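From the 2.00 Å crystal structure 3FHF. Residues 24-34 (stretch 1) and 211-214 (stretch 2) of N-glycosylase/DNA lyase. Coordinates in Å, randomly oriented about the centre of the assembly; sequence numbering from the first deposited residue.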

# COMPACT_ATOMS: atom_id res chain seq x y z
N ASP A 24 -4.46 -19.17 -4.54
CA ASP A 24 -3.25 -19.64 -3.88
C ASP A 24 -2.08 -18.69 -4.06
O ASP A 24 -1.24 -18.53 -3.18
CB ASP A 24 -2.85 -21.02 -4.40
CG ASP A 24 -3.75 -22.13 -3.88
OD1 ASP A 24 -4.40 -21.94 -2.84
OD2 ASP A 24 -3.78 -23.20 -4.52
N ILE A 25 -2.02 -18.06 -5.23
CA ILE A 25 -0.95 -17.12 -5.53
C ILE A 25 -1.10 -15.87 -4.67
O ILE A 25 -0.12 -15.37 -4.12
CB ILE A 25 -0.95 -16.75 -7.04
CG1 ILE A 25 -0.61 -18.00 -7.86
CG2 ILE A 25 0.04 -15.62 -7.31
CD1 ILE A 25 -0.70 -17.82 -9.37
N ILE A 26 -2.32 -15.35 -4.57
CA ILE A 26 -2.56 -14.17 -3.77
C ILE A 26 -2.39 -14.49 -2.28
O ILE A 26 -1.80 -13.70 -1.53
CB ILE A 26 -3.98 -13.62 -4.04
CG1 ILE A 26 -4.00 -12.96 -5.43
CG2 ILE A 26 -4.38 -12.63 -2.95
CD1 ILE A 26 -5.37 -12.47 -5.86
N ASP A 27 -2.89 -15.64 -1.85
CA ASP A 27 -2.76 -16.04 -0.45
C ASP A 27 -1.29 -16.12 -0.03
O ASP A 27 -0.95 -15.76 1.08
CB ASP A 27 -3.44 -17.39 -0.18
CG ASP A 27 -4.96 -17.28 -0.10
OD1 ASP A 27 -5.49 -16.14 -0.07
OD2 ASP A 27 -5.64 -18.33 -0.06
N LYS A 28 -0.44 -16.61 -0.93
CA LYS A 28 0.99 -16.72 -0.64
C LYS A 28 1.60 -15.33 -0.42
O LYS A 28 2.42 -15.14 0.47
CB LYS A 28 1.73 -17.41 -1.79
CG LYS A 28 3.24 -17.55 -1.58
CD LYS A 28 3.55 -18.38 -0.34
CE LYS A 28 5.03 -18.76 -0.27
NZ LYS A 28 5.97 -17.60 -0.20
N ARG A 29 1.21 -14.38 -1.26
CA ARG A 29 1.72 -13.01 -1.12
C ARG A 29 1.27 -12.45 0.22
O ARG A 29 2.03 -11.77 0.92
CB ARG A 29 1.19 -12.13 -2.27
CG ARG A 29 1.77 -10.72 -2.28
CD ARG A 29 3.24 -10.69 -2.72
NE ARG A 29 3.39 -11.05 -4.13
CZ ARG A 29 3.62 -12.28 -4.56
NH1 ARG A 29 3.75 -13.28 -3.70
NH2 ARG A 29 3.71 -12.53 -5.87
N ILE A 30 0.02 -12.72 0.59
CA ILE A 30 -0.53 -12.25 1.86
C ILE A 30 0.29 -12.85 3.01
O ILE A 30 0.64 -12.16 3.97
CB ILE A 30 -2.02 -12.65 2.01
CG1 ILE A 30 -2.89 -11.82 1.04
CG2 ILE A 30 -2.49 -12.43 3.45
CD1 ILE A 30 -2.87 -10.33 1.30
N GLN A 31 0.60 -14.13 2.90
CA GLN A 31 1.38 -14.79 3.94
C GLN A 31 2.76 -14.15 4.05
O GLN A 31 3.30 -14.02 5.15
CB GLN A 31 1.51 -16.29 3.66
CG GLN A 31 0.24 -17.04 3.98
CD GLN A 31 -0.38 -16.59 5.30
OE1 GLN A 31 -1.36 -15.83 5.32
NE2 GLN A 31 0.19 -17.05 6.41
N GLU A 32 3.33 -13.74 2.93
CA GLU A 32 4.63 -13.09 2.96
C GLU A 32 4.54 -11.77 3.75
O GLU A 32 5.47 -11.42 4.48
CB GLU A 32 5.14 -12.85 1.53
CG GLU A 32 5.20 -14.16 0.73
CD GLU A 32 5.70 -13.99 -0.70
OE1 GLU A 32 5.61 -12.87 -1.25
OE2 GLU A 32 6.18 -14.99 -1.28
N PHE A 33 3.43 -11.05 3.62
CA PHE A 33 3.26 -9.80 4.37
C PHE A 33 3.18 -10.14 5.86
O PHE A 33 3.79 -9.47 6.69
CB PHE A 33 1.97 -9.07 3.97
CG PHE A 33 1.91 -8.66 2.52
CD1 PHE A 33 3.06 -8.35 1.82
CD2 PHE A 33 0.68 -8.55 1.87
CE1 PHE A 33 3.00 -7.94 0.49
CE2 PHE A 33 0.61 -8.14 0.53
CZ PHE A 33 1.77 -7.84 -0.16
N LYS A 34 2.43 -11.18 6.18
CA LYS A 34 2.26 -11.62 7.56
C LYS A 34 3.57 -12.04 8.21
O LYS A 34 3.72 -11.94 9.43
CB LYS A 34 1.28 -12.79 7.64
CG LYS A 34 -0.17 -12.44 7.34
CD LYS A 34 -0.79 -11.65 8.48
CE LYS A 34 -2.25 -11.35 8.19
NZ LYS A 34 -2.90 -10.74 9.38
N LYS A 211 -1.39 -9.36 -12.76
CA LYS A 211 -0.19 -9.60 -11.96
C LYS A 211 -0.48 -9.48 -10.47
O LYS A 211 -1.47 -8.89 -10.06
CB LYS A 211 0.91 -8.61 -12.35
CG LYS A 211 1.22 -8.61 -13.83
CD LYS A 211 2.62 -8.11 -14.13
CE LYS A 211 2.82 -6.66 -13.74
NZ LYS A 211 4.18 -6.19 -14.17
N VAL A 212 0.41 -10.06 -9.66
CA VAL A 212 0.30 -10.01 -8.21
C VAL A 212 1.65 -9.54 -7.64
O VAL A 212 2.58 -10.33 -7.50
CB VAL A 212 -0.03 -11.40 -7.62
CG1 VAL A 212 -0.05 -11.32 -6.10
CG2 VAL A 212 -1.38 -11.88 -8.14
N LEU A 213 1.74 -8.25 -7.33
CA LEU A 213 2.98 -7.69 -6.80
C LEU A 213 2.81 -7.35 -5.32
O LEU A 213 2.48 -8.22 -4.51
CB LEU A 213 3.37 -6.45 -7.62
CG LEU A 213 3.57 -6.69 -9.13
CD1 LEU A 213 3.82 -5.36 -9.83
CD2 LEU A 213 4.74 -7.63 -9.35
N LYS A 214 3.06 -6.09 -4.96
CA LYS A 214 2.91 -5.63 -3.57
C LYS A 214 2.90 -4.11 -3.54
O LYS A 214 3.00 -3.51 -4.64
CB LYS A 214 4.05 -6.16 -2.69
CG LYS A 214 5.39 -5.47 -2.91
CD LYS A 214 6.38 -5.84 -1.81
CE LYS A 214 7.63 -4.97 -1.88
NZ LYS A 214 8.56 -5.19 -0.74
OXT LYS A 214 2.78 -3.52 -2.44

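The last residues of the chain, which adopt no regular secondary structure, lie against a helix near the other end of the sequence, and the polar part of this contact rests on one side chain, Arg29. Within residues 24-34, all part of a helix that begins earlier, the backbone largely satisfies itself through i to i+4 hydrogen bonds, as from Lys28 N to Asp24 O. The C-terminal strip has no such internal pairing here, and two of its carbonyl oxygens take donors from the helix instead.

Arg29 supplies two. Its NH2 donates to Val212 O over 3.0 Å, with a good N-H...O angle of 155°. Its NE reaches Leu213 O, also at 3.0 Å, but the angle of 127° makes this bond weak. Arginine suits the place because its planar group carries several N-H donors pointing in different directions, so that a single side chain can serve successive carbonyls. Leu213 therefore takes part through its backbone; its CA-to-CB bond points away from the helix. The third nitrogen is engaged within the helix: Arg29 NH1 forms a salt bridge with Glu32 OE1 at 3.1 Å, its hydrogen bond again weak at 123°. Glu32 OE2 is paired with Lys28 NZ at 2.8 Å, so the carboxylate is shared between two cations three and four residues earlier, about one helical turn.

Apolar contacts lie beside this network. Val212 CG1 lies over one face of the guanidinium, 4.0 Å from Arg29 NH2, leaving the edge free for hydrogen bonding. Val212 CG2 packs 3.9 Å from Ile26 CG1 and 4.1 Å from Ile25 CG2; the compact, branched valine thus meets both isoleucines and the arginine. Farther along, Phe33 CE1 approaches Lys214 CB at 3.8 Å, at the ring edge. The long lysine offers aliphatic carbon here while its end leads away, and NZ is hydrogen-bonded elsewhere in the structure.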